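Long-range contacts in probable porin (Pseudomonas aeruginosa, PDB 4FT6), which probably forms an outer-membrane pore of the OprD porin family that lets small solutes diffuse across the outer membrane: residues A[250-255]-A[271-276]; A[66-71]-A[95-100]. All coordinates share one frame; numbering follows the deposited sequence.

Contact 1: A[250-255]-A[271-276]; sequences NRALTG and QRMYGD
Arg251 lays its guanidinium flat over the ring of Tyr274, with planes 20° apart and CZ 4.2 Å from the ring centroid, close to the ring normal: a cation-pi stack. The two residues form a hydrogen-bonded pair of an antiparallel beta hairpin in the wall of the porin barrel. Tyr274 has CG anti to its carbonyl carbon (chi1 -55°), which lays the ring along the strands, from beside Arg251 toward Leu253, and the Arg251 chain bends at chi3 (56°) to bring its planar end down onto it. Arg272, two residues before Tyr274 on the same strand, lies against the opposite ring face through CG, 3.6 Å above the plane, so the phenol sits between two arginine side chains. At the ring edge Leu253 runs alongside, its CB 4.0 Å from Tyr274 CE1. Backbone bonds from Arg251 to Tyr274 and from Leu253 to Arg272 join the strands in both directions.

On the other face Ala252, Thr254, Gln271 and Met273 are buried under the loop that follows residue 274. There Val290 N binds Thr254 OG1, Asn291 N binds Gln271 OE1, and Met279 packs on Ala252 and Met273. Asn250 ND2, held by Asp277 O, lies 3.6 Å from Met273 CG, while Met273 SD rests 3.8 Å from Ala252 CB.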
ATOM      1  N   ASN A 250      12.005  15.826  -7.126  1.00 56.90           N
ATOM      2  CA  ASN A 250      10.673  15.486  -7.618  1.00 59.79           C
ATOM      3  C   ASN A 250       9.564  16.244  -6.904  1.00 63.29           C
ATOM      4  O   ASN A 250       9.613  16.468  -5.691  1.00 67.77           O
ATOM      5  CB  ASN A 250      10.413  13.975  -7.584  1.00 55.30           C
ATOM      6  CG  ASN A 250       8.991  13.606  -8.016  1.00 59.08           C
ATOM      7  OD1 ASN A 250       8.098  13.429  -7.173  1.00 61.19           O
ATOM      8  ND2 ASN A 250       8.779  13.469  -9.331  1.00 53.96           N
ATOM      9  N   ARG A 251       8.589  16.668  -7.695  1.00 62.57           N
ATOM     10  CA  ARG A 251       7.336  17.205  -7.207  1.00 64.48           C
ATOM     11  C   ARG A 251       6.366  16.216  -7.843  1.00 65.30           C
ATOM     12  O   ARG A 251       6.557  15.823  -8.999  1.00 69.47           O
ATOM     13  CB  ARG A 251       7.151  18.654  -7.707  1.00 62.25           C
ATOM     14  CG  ARG A 251       5.837  19.360  -7.316  1.00 72.93           C
ATOM     15  CD  ARG A 251       5.883  20.928  -7.449  1.00110.87           C
ATOM     16  NE  ARG A 251       6.242  21.447  -8.779  1.00111.09           N
ATOM     17  CZ  ARG A 251       5.427  22.117  -9.602  1.00102.63           C
ATOM     18  NH1 ARG A 251       4.167  22.370  -9.267  1.00 97.38           N
ATOM     19  NH2 ARG A 251       5.878  22.537 -10.776  1.00 95.30           N
ATOM     20  N   ALA A 252       5.381  15.742  -7.089  1.00 57.16           N
ATOM     21  CA  ALA A 252       4.448  14.760  -7.632  1.00 55.16           C
ATOM     22  C   ALA A 252       3.021  15.120  -7.253  1.00 61.55           C
ATOM     23  O   ALA A 252       2.678  15.145  -6.067  1.00 63.71           O
ATOM     24  CB  ALA A 252       4.793  13.366  -7.128  1.00 59.78           C
ATOM     25  N   LEU A 253       2.191  15.391  -8.259  1.00 65.69           N
ATOM     26  CA  LEU A 253       0.804  15.797  -8.033  1.00 66.31           C
ATOM     27  C   LEU A 253      -0.165  14.667  -8.361  1.00 65.19           C
ATOM     28  O   LEU A 253       0.055  13.897  -9.307  1.00 65.88           O
ATOM     29  CB  LEU A 253       0.473  17.019  -8.891  1.00 70.65           C
ATOM     30  CG  LEU A 253      -0.962  17.555  -8.961  1.00 66.94           C
ATOM     31  CD1 LEU A 253      -1.307  18.424  -7.760  1.00 65.90           C
ATOM     32  CD2 LEU A 253      -1.142  18.348 -10.243  1.00 66.49           C
ATOM     33  N   THR A 254      -1.234  14.575  -7.576  1.00 63.50           N
ATOM     34  CA  THR A 254      -2.275  13.579  -7.779  1.00 59.09           C
ATOM     35  C   THR A 254      -3.578  14.178  -7.290  1.00 59.41           C
ATOM     36  O   THR A 254      -3.581  15.044  -6.416  1.00 64.09           O
ATOM     37  CB  THR A 254      -1.994  12.263  -7.000  1.00 53.49           C
ATOM     38  OG1 THR A 254      -3.151  11.418  -7.051  1.00 62.17           O
ATOM     39  CG2 THR A 254      -1.675  12.552  -5.534  1.00 56.12           C
ATOM     40  N   GLY A 255      -4.685  13.724  -7.856  1.00 53.33           N
ATOM     41  CA  GLY A 255      -5.986  14.203  -7.438  1.00 47.16           C
ATOM     42  C   GLY A 255      -7.057  13.431  -8.176  1.00 53.37           C
ATOM     43  O   GLY A 255      -6.816  12.887  -9.255  1.00 59.17           O
ATOM     44  N   GLN A 271      -2.627  12.739 -12.518  1.00 63.66           N
ATOM     45  CA  GLN A 271      -1.371  12.560 -11.812  1.00 59.55           C
ATOM     46  C   GLN A 271      -0.225  13.051 -12.687  1.00 62.23           C
ATOM     47  O   GLN A 271      -0.202  12.776 -13.887  1.00 67.05           O
ATOM     48  CB  GLN A 271      -1.185  11.084 -11.472  1.00 54.97           C
ATOM     49  CG  GLN A 271       0.124  10.776 -10.810  1.00 56.97           C
ATOM     50  CD  GLN A 271       0.206   9.340 -10.366  1.00 59.80           C
ATOM     51  OE1 GLN A 271      -0.712   8.824  -9.716  1.00 58.09           O
ATOM     52  NE2 GLN A 271       1.307   8.676 -10.719  1.00 61.05           N
ATOM     53  N   ARG A 272       0.721  13.779 -12.097  1.00 58.20           N
ATOM     54  CA  ARG A 272       1.868  14.271 -12.854  1.00 58.37           C
ATOM     55  C   ARG A 272       3.163  14.338 -12.042  1.00 62.61           C
ATOM     56  O   ARG A 272       3.176  14.760 -10.884  1.00 67.77           O
ATOM     57  CB  ARG A 272       1.559  15.631 -13.479  1.00 63.17           C
ATOM     58  CG  ARG A 272       2.723  16.217 -14.247  1.00 61.49           C
ATOM     59  CD  ARG A 272       2.288  17.417 -15.024  1.00 54.87           C
ATOM     60  NE  ARG A 272       3.371  18.048 -15.775  1.00 59.55           N
ATOM     61  CZ  ARG A 272       3.187  19.046 -16.636  1.00 68.10           C
ATOM     62  NH1 ARG A 272       1.966  19.521 -16.854  1.00 68.59           N
ATOM     63  NH2 ARG A 272       4.221  19.564 -17.287  1.00 68.71           N
ATOM     64  N   MET A 273       4.246  13.901 -12.676  1.00 64.06           N
ATOM     65  CA  MET A 273       5.585  13.881 -12.101  1.00 61.62           C
ATOM     66  C   MET A 273       6.355  15.119 -12.618  1.00 65.55           C
ATOM     67  O   MET A 273       6.479  15.319 -13.833  1.00 65.27           O
ATOM     68  CB  MET A 273       6.289  12.613 -12.595  1.00 59.51           C
ATOM     69  CG  MET A 273       6.635  11.545 -11.547  1.00 68.62           C
ATOM     70  SD  MET A 273       5.475  11.276 -10.195  1.00 71.21           S
ATOM     71  CE  MET A 273       4.051  10.645 -11.073  1.00110.55           C
ATOM     72  N   TYR A 274       6.863  15.956 -11.716  1.00 57.63           N
ATOM     73  CA  TYR A 274       7.647  17.122 -12.124  1.00 52.30           C
ATOM     74  C   TYR A 274       9.078  17.010 -11.621  1.00 56.96           C
ATOM     75  O   TYR A 274       9.317  16.468 -10.526  1.00 56.97           O
ATOM     76  CB  TYR A 274       7.063  18.421 -11.542  1.00 61.25           C
ATOM     77  CG  TYR A 274       5.606  18.710 -11.841  1.00 65.94           C
ATOM     78  CD1 TYR A 274       4.593  18.132 -11.085  1.00 68.60           C
ATOM     79  CD2 TYR A 274       5.244  19.593 -12.847  1.00 71.30           C
ATOM     80  CE1 TYR A 274       3.255  18.406 -11.342  1.00 73.42           C
ATOM     81  CE2 TYR A 274       3.899  19.880 -13.111  1.00 71.99           C
ATOM     82  CZ  TYR A 274       2.917  19.280 -12.347  1.00 74.03           C
ATOM     83  OH  TYR A 274       1.587  19.530 -12.577  1.00 74.07           O
ATOM     84  N   GLY A 275      10.022  17.561 -12.383  1.00 59.23           N
ATOM     85  CA  GLY A 275      11.411  17.605 -11.955  1.00 59.76           C
ATOM     86  C   GLY A 275      12.283  16.558 -12.628  1.00 65.30           C
ATOM     87  O   GLY A 275      11.796  15.737 -13.420  1.00 71.29           O
ATOM     88  N   ASP A 276      13.573  16.582 -12.304  1.00 62.98           N
ATOM     89  CA  ASP A 276      14.539  15.662 -12.892  1.00 67.66           C
ATOM     90  C   ASP A 276      14.315  14.213 -12.497  1.00 65.84           C
ATOM     91  O   ASP A 276      14.797  13.312 -13.167  1.00 74.04           O
ATOM     92  CB  ASP A 276      15.958  16.079 -12.513  1.00 69.00           C
ATOM     93  CG  ASP A 276      16.492  17.158 -13.414  1.00 89.47           C
ATOM     94  OD1 ASP A 276      16.236  17.079 -14.635  1.00 99.66           O
ATOM     95  OD2 ASP A 276      17.151  18.089 -12.908  1.00 97.54           O
TER

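Contact 2: A[66-71]-A[95-100]. With DMU (decyl-beta-D-maltopyranoside), chain F; C8E ((hydroxyethyloxy)tri(ethyloxy)octane), chain D.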
ATOM      1  N   GLY A  66       2.329 -12.097  13.683  1.00 57.65           N
ATOM      2  CA  GLY A  66       2.949 -13.341  13.270  1.00 55.29           C
ATOM      3  C   GLY A  66       2.640 -13.598  11.806  1.00 65.50           C
ATOM      4  O   GLY A  66       1.491 -13.418  11.350  1.00 58.51           O
ATOM      5  N   GLN A  67       3.660 -14.022  11.061  1.00 67.65           N
ATOM      6  CA  GLN A  67       3.492 -14.302   9.639  1.00 61.85           C
ATOM      7  C   GLN A  67       3.983 -15.709   9.283  1.00 59.30           C
ATOM      8  O   GLN A  67       4.967 -16.193   9.840  1.00 58.31           O
ATOM      9  CB  GLN A  67       4.246 -13.257   8.813  1.00 58.12           C
ATOM     10  CG  GLN A  67       3.878 -11.818   9.116  1.00 62.30           C
ATOM     11  CD  GLN A  67       4.589 -10.839   8.197  1.00 60.69           C
ATOM     12  OE1 GLN A  67       4.611 -11.016   6.981  1.00 70.24           O
ATOM     13  NE2 GLN A  67       5.183  -9.806   8.776  1.00 58.50           N
ATOM     14  N   LEU A  68       3.294 -16.349   8.348  1.00 59.45           N
ATOM     15  CA  LEU A  68       3.710 -17.641   7.801  1.00 53.43           C
ATOM     16  C   LEU A  68       3.219 -17.734   6.361  1.00 60.82           C
ATOM     17  O   LEU A  68       2.006 -17.658   6.103  1.00 54.64           O
ATOM     18  CB  LEU A  68       3.114 -18.790   8.618  1.00 55.78           C
ATOM     19  CG  LEU A  68       3.384 -20.232   8.167  1.00 66.44           C
ATOM     20  CD1 LEU A  68       4.874 -20.515   8.031  1.00 61.85           C
ATOM     21  CD2 LEU A  68       2.763 -21.222   9.148  1.00 63.89           C
ATOM     22  N   GLY A  69       4.156 -17.855   5.423  1.00 64.16           N
ATOM     23  CA  GLY A  69       3.811 -18.077   4.029  1.00 58.74           C
ATOM     24  C   GLY A  69       4.242 -19.484   3.643  1.00 65.08           C
ATOM     25  O   GLY A  69       5.320 -19.929   4.037  1.00 66.62           O
ATOM     26  N   LEU A  70       3.410 -20.190   2.884  1.00 65.40           N
ATOM     27  CA  LEU A  70       3.731 -21.548   2.464  1.00 61.29           C
ATOM     28  C   LEU A  70       3.668 -21.656   0.947  1.00 65.99           C
ATOM     29  O   LEU A  70       2.689 -21.205   0.323  1.00 67.00           O
ATOM     30  CB  LEU A  70       2.756 -22.556   3.082  1.00 67.33           C
ATOM     31  CG  LEU A  70       2.720 -22.712   4.608  1.00 73.68           C
ATOM     32  CD1 LEU A  70       1.824 -23.889   5.011  1.00 73.87           C
ATOM     33  CD2 LEU A  70       4.121 -22.882   5.183  1.00 69.55           C
ATOM     34  N   LYS A  71       4.710 -22.243   0.356  1.00 62.92           N
ATOM     35  CA  LYS A  71       4.713 -22.554  -1.079  1.00 65.78           C
ATOM     36  C   LYS A  71       3.739 -23.697  -1.405  1.00 69.79           C
ATOM     37  O   LYS A  71       3.839 -24.795  -0.851  1.00 77.89           O
ATOM     38  CB  LYS A  71       6.121 -22.937  -1.559  1.00 69.42           C
ATOM     39  CG  LYS A  71       6.148 -23.488  -2.995  1.00 78.38           C
ATOM     40  CD  LYS A  71       7.502 -24.103  -3.320  1.00 87.77           C
ATOM     41  CE  LYS A  71       7.420 -25.082  -4.481  1.00 89.22           C
ATOM     42  N   ASP A  95       8.912 -22.072   2.359  1.00 58.10           N
ATOM     43  CA  ASP A  95       8.186 -21.339   3.382  1.00 63.90           C
ATOM     44  C   ASP A  95       9.019 -20.208   3.976  1.00 67.35           C
ATOM     45  O   ASP A  95      10.234 -20.112   3.743  1.00 71.16           O
ATOM     46  CB  ASP A  95       7.694 -22.274   4.492  1.00 71.66           C
ATOM     47  CG  ASP A  95       8.828 -22.905   5.270  1.00 86.67           C
ATOM     48  OD1 ASP A  95       9.974 -22.905   4.771  1.00 91.95           O
ATOM     49  OD2 ASP A  95       8.577 -23.408   6.386  1.00 95.47           O
ATOM     50  N   TYR A  96       8.344 -19.333   4.716  1.00 59.77           N
ATOM     51  CA  TYR A  96       9.006 -18.287   5.481  1.00 53.01           C
ATOM     52  C   TYR A  96       8.066 -17.788   6.572  1.00 56.16           C
ATOM     53  O   TYR A  96       6.838 -17.809   6.421  1.00 61.34           O
ATOM     54  CB  TYR A  96       9.473 -17.146   4.580  1.00 54.07           C
ATOM     55  CG  TYR A  96       8.371 -16.403   3.830  1.00 66.02           C
ATOM     56  CD1 TYR A  96       7.549 -17.052   2.913  1.00 61.09           C
ATOM     57  CD2 TYR A  96       8.186 -15.035   4.011  1.00 67.59           C
ATOM     58  CE1 TYR A  96       6.566 -16.362   2.217  1.00 66.74           C
ATOM     59  CE2 TYR A  96       7.202 -14.341   3.320  1.00 65.42           C
ATOM     60  CZ  TYR A  96       6.400 -15.007   2.424  1.00 69.89           C
ATOM     61  OH  TYR A  96       5.429 -14.321   1.733  1.00 69.77           O
ATOM     62  N   ALA A  97       8.640 -17.358   7.683  1.00 54.73           N
ATOM     63  CA  ALA A  97       7.828 -16.942   8.808  1.00 59.61           C
ATOM     64  C   ALA A  97       8.456 -15.733   9.454  1.00 64.60           C
ATOM     65  O   ALA A  97       9.626 -15.404   9.206  1.00 56.95           O
ATOM     66  CB  ALA A  97       7.661 -18.064   9.811  1.00 53.52           C
ATOM     67  N   ARG A  98       7.666 -15.047  10.264  1.00 61.80           N
ATOM     68  CA  ARG A  98       8.173 -13.887  10.966  1.00 51.66           C
ATOM     69  C   ARG A  98       7.304 -13.621  12.186  1.00 55.79           C
ATOM     70  O   ARG A  98       6.088 -13.851  12.171  1.00 63.19           O
ATOM     71  CB  ARG A  98       8.184 -12.682  10.039  1.00 61.93           C
ATOM     72  CG  ARG A  98       9.040 -11.550  10.541  1.00 70.64           C
ATOM     73  CD  ARG A  98       8.984 -10.327   9.636  1.00 65.59           C
ATOM     74  NE  ARG A  98       9.457  -9.172  10.394  1.00 59.45           N
ATOM     75  CZ  ARG A  98      10.732  -8.937  10.661  1.00 55.66           C
ATOM     76  NH1 ARG A  98      11.665  -9.763  10.202  1.00 47.07           N
ATOM     77  NH2 ARG A  98      11.072  -7.873  11.377  1.00 64.42           N
ATOM     78  N   LEU A  99       7.927 -13.151  13.255  1.00 54.62           N
ATOM     79  CA  LEU A  99       7.203 -12.878  14.473  1.00 58.17           C
ATOM     80  C   LEU A  99       7.782 -11.622  15.099  1.00 64.92           C
ATOM     81  O   LEU A  99       8.972 -11.565  15.409  1.00 67.91           O
ATOM     82  CB  LEU A  99       7.337 -14.057  15.427  1.00 59.56           C
ATOM     83  CG  LEU A  99       6.525 -14.045  16.725  1.00 64.15           C
ATOM     84  CD1 LEU A  99       5.062 -13.759  16.421  1.00 53.40           C
ATOM     85  CD2 LEU A  99       6.687 -15.389  17.472  1.00 64.37           C
ATOM     86  N   GLY A 100       6.951 -10.602  15.253  1.00 61.97           N
ATOM     87  CA  GLY A 100       7.391  -9.393  15.915  1.00 67.01           C
ATOM     88  C   GLY A 100       6.450  -8.975  17.029  1.00 66.60           C
ATOM     89  O   GLY A 100       5.218  -9.049  16.890  1.00 63.01           O
TER
HETATM   90  C1  DMU F 405      11.834 -13.947  12.861  1.00 85.38           C
HETATM   91  C2  DMU F 405      12.910 -13.083  12.096  1.00 87.35           C
HETATM   92  C3  DMU F 405      14.278 -13.963  11.737  1.00101.66           C
HETATM   93  C4  DMU F 405      13.903 -15.456  11.411  1.00 77.98           C
HETATM   94  O5  DMU F 405      13.046 -15.954  12.393  1.00 86.47           O
HETATM   95  C6  DMU F 405      11.783 -15.346  12.313  1.00 84.19           C
HETATM   96  O7  DMU F 405      15.227 -13.352  10.772  1.00104.46           O
HETATM   97  O16 DMU F 405      10.792 -16.158  12.936  1.00 75.83           O
HETATM   98  C18 DMU F 405      10.820 -17.545  12.685  1.00 73.12           C
HETATM   99  C19 DMU F 405       9.797 -18.299  13.533  1.00 70.25           C
HETATM  100  C22 DMU F 405       8.464 -17.567  13.518  1.00 74.79           C
HETATM  101  C25 DMU F 405       7.579 -18.128  14.628  1.00 77.27           C
HETATM  102  C28 DMU F 405       6.301 -18.683  14.003  1.00 78.90           C
HETATM  103  C31 DMU F 405       5.170 -17.683  14.222  1.00 74.88           C
HETATM  104  C34 DMU F 405       4.272 -17.735  13.003  1.00 71.95           C
HETATM  105  C37 DMU F 405       2.827 -17.587  13.414  1.00 72.29           C
HETATM  106  C40 DMU F 405       1.982 -17.338  12.190  1.00 70.04           C
HETATM  107  C43 DMU F 405       0.592 -17.823  12.472  1.00 77.52           C
HETATM  108  O49 DMU F 405      10.645 -13.288  12.701  1.00 86.43           O
HETATM  109  O55 DMU F 405      13.054 -11.700  12.599  1.00 87.91           O
HETATM  110  C57 DMU F 405      15.168 -16.226  11.397  1.00 73.43           C
HETATM  111  O61 DMU F 405      15.743 -16.079  12.652  1.00 81.72           O
HETATM  112  C5  DMU F 405      15.986 -11.130  10.242  1.00 95.62           C
HETATM  113  C7  DMU F 405      17.411 -11.318   9.893  1.00101.50           C
HETATM  114  C8  DMU F 405      18.233 -11.664  11.213  1.00107.11           C
HETATM  115  C9  DMU F 405      17.319 -11.434  12.504  1.00125.59           C
HETATM  116  O1  DMU F 405      16.283 -12.328  12.412  1.00119.81           O
HETATM  117  C10 DMU F 405      15.495 -12.095  11.302  1.00105.25           C
HETATM  118  O2  DMU F 405      18.844 -13.019  11.137  1.00108.04           O
HETATM  119  O3  DMU F 405      15.768  -9.841  10.676  1.00 77.46           O
HETATM  120  O4  DMU F 405      17.875 -10.238   9.153  1.00 96.29           O
HETATM  121  C11 DMU F 405      17.971 -11.602  13.854  1.00127.62           C
HETATM  122  O6  DMU F 405      16.995 -11.469  14.839  1.00124.00           O
HETATM  123  C1  C8E D 403       9.982  -6.722  15.845  1.00 62.13           C
HETATM  124  C2  C8E D 403       9.799  -7.079  17.325  1.00 65.33           C
HETATM  125  C3  C8E D 403      10.972  -7.897  17.874  1.00 61.59           C
HETATM  126  C4  C8E D 403      10.679  -9.390  18.004  1.00 60.45           C
HETATM  127  C5  C8E D 403      10.388  -9.770  19.453  1.00 71.45           C
HETATM  128  C6  C8E D 403      10.249 -11.267  19.708  1.00 75.11           C
HETATM  129  C7  C8E D 403       8.814 -11.701  20.000  1.00 80.44           C
HETATM  130  C8  C8E D 403       8.812 -12.971  20.851  1.00 87.45           C
HETATM  131  O9  C8E D 403       7.569 -13.245  21.470  1.00 87.10           O
HETATM  132  C10 C8E D 403       6.719 -14.086  20.715  1.00 79.96           C
HETATM  133  C11 C8E D 403       6.349 -15.349  21.493  1.00 77.38           C
HETATM  134  O12 C8E D 403       5.825 -15.059  22.774  1.00 84.73           O
HETATM  135  C13 C8E D 403       4.944 -16.054  23.260  1.00 87.45           C
HETATM  136  C14 C8E D 403       4.026 -15.492  24.342  1.00 92.06           C
HETATM  137  O15 C8E D 403       2.724 -15.268  23.839  1.00 92.49           O
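Tyr96 leans its ring across the backbone of Gly69, its hydrogen-bonded partner, with CE1 3.7 Å from Gly69 CA. This glycine-aromatic cross-strand pairing, as in the mortise-tenon joints described for other outer-membrane barrels, sits between two antiparallel strands of the porin wall. Tyr96 has CG between its backbone N and carbonyl carbon (chi1 62°), the torsion that turns the ring across the neighbouring strand, and the absence of a side chain at Gly69 makes room for it. The phenol OH is held by Leu83 O.

On the same face Gln67 and Arg98 run side by side, pointing the same way, with amide and guanidinium planes 72° apart; Arg98 CD passes 3.9 Å from Gln67 NE2. The guanidinium is tied instead to Glu116, by a salt bridge, and to Ser165 O.

The other face carries Leu68, Leu70, Asp95, Ala97 and Leu99, and Leu68 CD1 meets Ala97 CB at 4.1 Å. The decyl tail of a maltoside crosses both strands on this face, consistent with a membrane-facing surface, passing Ala97 CB with its C22 at 3.8 Å. The detergent's sugar reaches the backbone too: O49 accepts a hydrogen bond from Leu99 N, 2.8 Å long.

From the N terminus, contact 2 comes first: strand 58-71 runs out at Lys71, and the chain makes a long excursion, almost without strand, before 95-100 returns beside 66-71. Contact 1 opens much later and closes a beta hairpin, in which 250-255 and 271-276 are separated almost entirely by the rest of strands 249-261 and 264-274. The two loops follow one another in series, neither enclosing nor crossing the other. The centres of contact 1 and contact 2 lie about 37 Å apart, on opposite sides of the chain's centre, and the two do not touch. Each fastens neighbouring strands of the barrel wall, contact 2 in its N-terminal part and contact 1 far across the barrel.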